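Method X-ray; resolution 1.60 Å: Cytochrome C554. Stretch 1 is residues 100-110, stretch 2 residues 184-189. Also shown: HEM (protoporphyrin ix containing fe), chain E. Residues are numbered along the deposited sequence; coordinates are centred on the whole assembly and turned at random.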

# COMPACT_ATOMS: atom_id res chain seq x y z
N GLY A 100 0.47 -2.24 -17.50
CA GLY A 100 0.86 -2.28 -18.92
C GLY A 100 0.90 -0.87 -19.51
O GLY A 100 1.69 -0.64 -20.46
N ASP A 101 0.03 0.04 -19.03
CA ASP A 101 0.01 1.45 -19.46
C ASP A 101 1.30 2.14 -18.93
O ASP A 101 1.83 3.06 -19.59
CB ASP A 101 -1.19 2.23 -18.90
CG ASP A 101 -2.45 2.11 -19.73
OD1 ASP A 101 -2.77 0.99 -20.12
OD2 ASP A 101 -3.13 3.15 -19.99
N HIS A 102 1.81 1.75 -17.75
CA HIS A 102 3.09 2.38 -17.28
C HIS A 102 4.19 2.02 -18.27
O HIS A 102 5.02 2.88 -18.62
CB HIS A 102 3.50 1.93 -15.87
CG HIS A 102 2.61 2.49 -14.82
ND1 HIS A 102 3.01 2.64 -13.49
CD2 HIS A 102 1.32 2.87 -14.96
CE1 HIS A 102 1.91 3.12 -12.88
NE2 HIS A 102 0.88 3.27 -13.71
N ARG A 103 4.21 0.77 -18.75
CA ARG A 103 5.22 0.33 -19.73
C ARG A 103 5.03 1.05 -21.06
O ARG A 103 5.99 1.67 -21.60
CB ARG A 103 5.11 -1.19 -19.98
CG ARG A 103 6.22 -1.69 -20.91
CD ARG A 103 5.87 -3.00 -21.68
NE ARG A 103 5.76 -2.74 -23.12
CZ ARG A 103 6.48 -3.35 -24.07
NH1 ARG A 103 7.37 -4.28 -23.73
NH2 ARG A 103 6.32 -3.01 -25.35
N LYS A 104 3.82 1.04 -21.58
CA LYS A 104 3.61 1.68 -22.89
C LYS A 104 3.81 3.20 -22.87
O LYS A 104 4.39 3.80 -23.80
CB LYS A 104 2.21 1.36 -23.42
CG LYS A 104 2.00 -0.14 -23.60
CD LYS A 104 3.25 -0.85 -24.15
CE LYS A 104 3.43 -0.61 -25.64
NZ LYS A 104 4.12 -1.73 -26.33
N SER A 105 3.32 3.83 -21.81
CA SER A 105 3.44 5.29 -21.72
C SER A 105 4.88 5.66 -21.48
O SER A 105 5.32 6.71 -21.99
CB SER A 105 2.56 5.86 -20.58
OG SER A 105 1.17 5.74 -20.87
N GLY A 106 5.63 4.85 -20.75
CA GLY A 106 7.04 5.09 -20.50
C GLY A 106 7.81 5.00 -21.83
O GLY A 106 8.67 5.81 -22.11
N GLN A 107 7.49 3.98 -22.62
CA GLN A 107 8.12 3.82 -23.95
C GLN A 107 7.72 4.98 -24.86
O GLN A 107 8.60 5.49 -25.58
CB GLN A 107 7.63 2.51 -24.59
CG GLN A 107 8.27 1.32 -23.94
CD GLN A 107 7.62 0.00 -24.36
OE1 GLN A 107 8.20 -1.08 -24.17
NE2 GLN A 107 6.42 0.08 -24.91
N ALA A 108 6.46 5.41 -24.85
CA ALA A 108 6.04 6.56 -25.70
C ALA A 108 6.81 7.82 -25.30
O ALA A 108 7.23 8.64 -26.14
CB ALA A 108 4.54 6.83 -25.59
N PHE A 109 6.95 8.03 -24.00
CA PHE A 109 7.71 9.20 -23.56
C PHE A 109 9.22 9.09 -23.96
O PHE A 109 9.80 10.07 -24.47
CB PHE A 109 7.58 9.33 -22.01
CG PHE A 109 8.25 10.54 -21.45
CD1 PHE A 109 7.62 11.77 -21.49
CD2 PHE A 109 9.53 10.41 -20.91
CE1 PHE A 109 8.26 12.91 -20.98
CE2 PHE A 109 10.19 11.54 -20.39
CZ PHE A 109 9.54 12.78 -20.44
N GLU A 110 9.86 7.96 -23.74
CA GLU A 110 11.27 7.81 -24.08
C GLU A 110 11.47 8.00 -25.57
O GLU A 110 12.47 8.61 -25.97
CB GLU A 110 11.82 6.43 -23.64
CG GLU A 110 13.24 6.16 -24.04
CD GLU A 110 13.96 5.11 -23.20
OE1 GLU A 110 13.30 4.32 -22.46
OE2 GLU A 110 15.21 5.06 -23.28
N LEU A 184 10.33 12.09 -10.46
CA LEU A 184 9.70 11.57 -11.67
C LEU A 184 10.07 12.49 -12.85
O LEU A 184 10.22 13.71 -12.67
CB LEU A 184 8.19 11.62 -11.54
CG LEU A 184 7.64 10.60 -10.48
CD1 LEU A 184 6.16 10.97 -10.16
CD2 LEU A 184 7.74 9.16 -11.01
N GLU A 185 10.21 11.90 -14.03
CA GLU A 185 10.45 12.71 -15.25
C GLU A 185 9.16 13.41 -15.67
O GLU A 185 9.18 14.50 -16.27
CB GLU A 185 10.95 11.80 -16.36
CG GLU A 185 12.32 11.27 -16.10
CD GLU A 185 13.39 12.39 -16.03
OE1 GLU A 185 13.15 13.52 -16.53
OE2 GLU A 185 14.47 12.12 -15.47
N GLY A 186 8.02 12.79 -15.38
CA GLY A 186 6.76 13.42 -15.70
C GLY A 186 6.01 12.83 -16.87
O GLY A 186 5.35 13.56 -17.62
N VAL A 187 6.11 11.52 -17.03
CA VAL A 187 5.41 10.81 -18.10
C VAL A 187 3.91 11.08 -17.94
O VAL A 187 3.21 11.30 -18.92
CB VAL A 187 5.65 9.29 -17.97
CG1 VAL A 187 4.75 8.50 -18.95
CG2 VAL A 187 7.13 8.99 -18.20
N PHE A 188 3.37 11.04 -16.71
CA PHE A 188 1.94 11.27 -16.56
C PHE A 188 1.63 12.66 -16.15
O PHE A 188 2.41 13.28 -15.43
CB PHE A 188 1.39 10.24 -15.54
CG PHE A 188 1.54 8.82 -16.01
CD1 PHE A 188 2.53 8.01 -15.51
CD2 PHE A 188 0.72 8.33 -17.05
CE1 PHE A 188 2.76 6.73 -16.02
CE2 PHE A 188 0.94 7.05 -17.58
CZ PHE A 188 1.94 6.26 -17.08
N GLU A 189 0.48 13.18 -16.60
CA GLU A 189 0.09 14.53 -16.27
C GLU A 189 -1.39 14.71 -16.00
O GLU A 189 -2.20 13.84 -16.30
CB GLU A 189 0.50 15.49 -17.40
CG GLU A 189 0.07 15.06 -18.76
CD GLU A 189 0.26 16.18 -19.80
OE1 GLU A 189 0.83 17.23 -19.45
OE2 GLU A 189 -0.19 15.99 -20.94
CHA HEM E . 4.94 5.91 -12.81
CHB HEM E . 3.28 2.81 -9.49
CHC HEM E . 4.36 -0.88 -12.48
CHD HEM E . 6.92 2.24 -15.27
C1A HEM E . 4.34 5.39 -11.67
C2A HEM E . 3.76 6.20 -10.60
C3A HEM E . 3.36 5.30 -9.64
C4A HEM E . 3.63 4.00 -10.15
CMA HEM E . 2.68 5.58 -8.28
CAA HEM E . 3.63 7.69 -10.59
CBA HEM E . 2.37 8.15 -11.33
CGA HEM E . 2.07 9.62 -11.19
O1A HEM E . 2.82 10.44 -11.86
O2A HEM E . 1.11 10.03 -10.47
C1B HEM E . 3.45 1.55 -10.04
C2B HEM E . 2.93 0.37 -9.45
C3B HEM E . 3.12 -0.67 -10.33
C4B HEM E . 3.83 -0.11 -11.45
CMB HEM E . 2.23 0.28 -8.06
CAB HEM E . 2.71 -2.17 -10.17
CBB HEM E . 1.20 -2.43 -10.35
C1C HEM E . 5.20 -0.34 -13.45
C2C HEM E . 5.92 -1.17 -14.42
C3C HEM E . 6.70 -0.29 -15.12
C4C HEM E . 6.41 1.03 -14.68
CMC HEM E . 5.86 -2.71 -14.56
CAC HEM E . 7.79 -0.65 -16.15
CBC HEM E . 7.45 -1.39 -17.42
C1D HEM E . 6.52 3.51 -14.87
C2D HEM E . 6.90 4.71 -15.51
C3D HEM E . 6.32 5.73 -14.85
C4D HEM E . 5.57 5.15 -13.78
CMD HEM E . 7.84 4.77 -16.77
CAD HEM E . 6.61 7.17 -15.11
CBD HEM E . 7.83 7.70 -14.41
CGD HEM E . 8.19 9.18 -14.56
O1D HEM E . 9.40 9.42 -14.40
O2D HEM E . 7.30 10.01 -14.75
NA HEM E . 4.26 4.04 -11.38
NB HEM E . 4.02 1.27 -11.28
NC HEM E . 5.50 1.01 -13.61
ND HEM E . 5.67 3.81 -13.81
FE HEM E . 4.86 2.55 -12.55

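What joins the helix of residues 100-110 to the loop and short strand of 184-189, if no hydrogen bond passes directly between them? Much of the answer is the heme, which both stretches grip. From the helix, His102 ND1 binds HEM FE at 2.1 Å, an imidazole nitrogen being a natural ligand for heme iron. From the loop, three successive backbone amides turn to one propionate: Glu185 N donates to HEM O1D at 2.6 Å, while Gly186 N and Val187 N both donate to HEM O2D, at 2.9 and 3.0 Å. These bonds use main-chain atoms and so do not depend on side-chain chemistry. Gly186 lets the chain make this turn, because at its phi/psi of 107/35° a CB would be jammed against the carbonyl oxygen of Glu185.

Which apolar contacts close the direct interface? The two stretches bury 320 Å² between them, and Phe109 and Val187 contribute the largest shares. Phe109 CA and Val187 CA lie 6.1 Å apart, the nearest CA pair across the stretches. Phe109 points toward the loop with chi1 t, bringing its CG to 3.8 Å from Val187 CG2. The same ring reaches the aliphatic part of the exposed Glu185, with Phe109 CE2 4.1 Å from Glu185 CB. Val187, with chi1 also t, is branched at CB and meets three helix residues: CG2 packs against the Phe109 ring, while Val187 CG1 lies 3.8 Å from Ser105 CB and 4.2 Å from Gly106 N.

How does Phe188 fit beside the heme ligand? Its CA-to-CB bond points sideways, but with chi1 m the end of the ring comes nearer the helix, where Phe188 CZ lies 4.0 Å from His102 CD2. The two rings form an oblique aromatic pair, centroids 5.3 Å apart and planes at 47°, with Phe188 CE1 over one face of the imidazole. The edge of the phenyl ring also meets the heme, Phe188 CE1 lying 3.9 Å from HEM C3D, so the buried phenylalanine fills space beside both ligand and porphyrin.

Why do small residues suit the helix here? Ser105 points toward the loop, and its short side chain allows close packing: Ser105 OG is 3.5 Å from Phe188 CE2. That hydroxyl is also hydrogen-bonded elsewhere in the structure, so its polarity is satisfied despite burial. At Gly106 the constraint comes from the heme. Gly106 CA is already 3.8 Å from HEM CMD, and a CB would clash with that methyl at 2.8 Å.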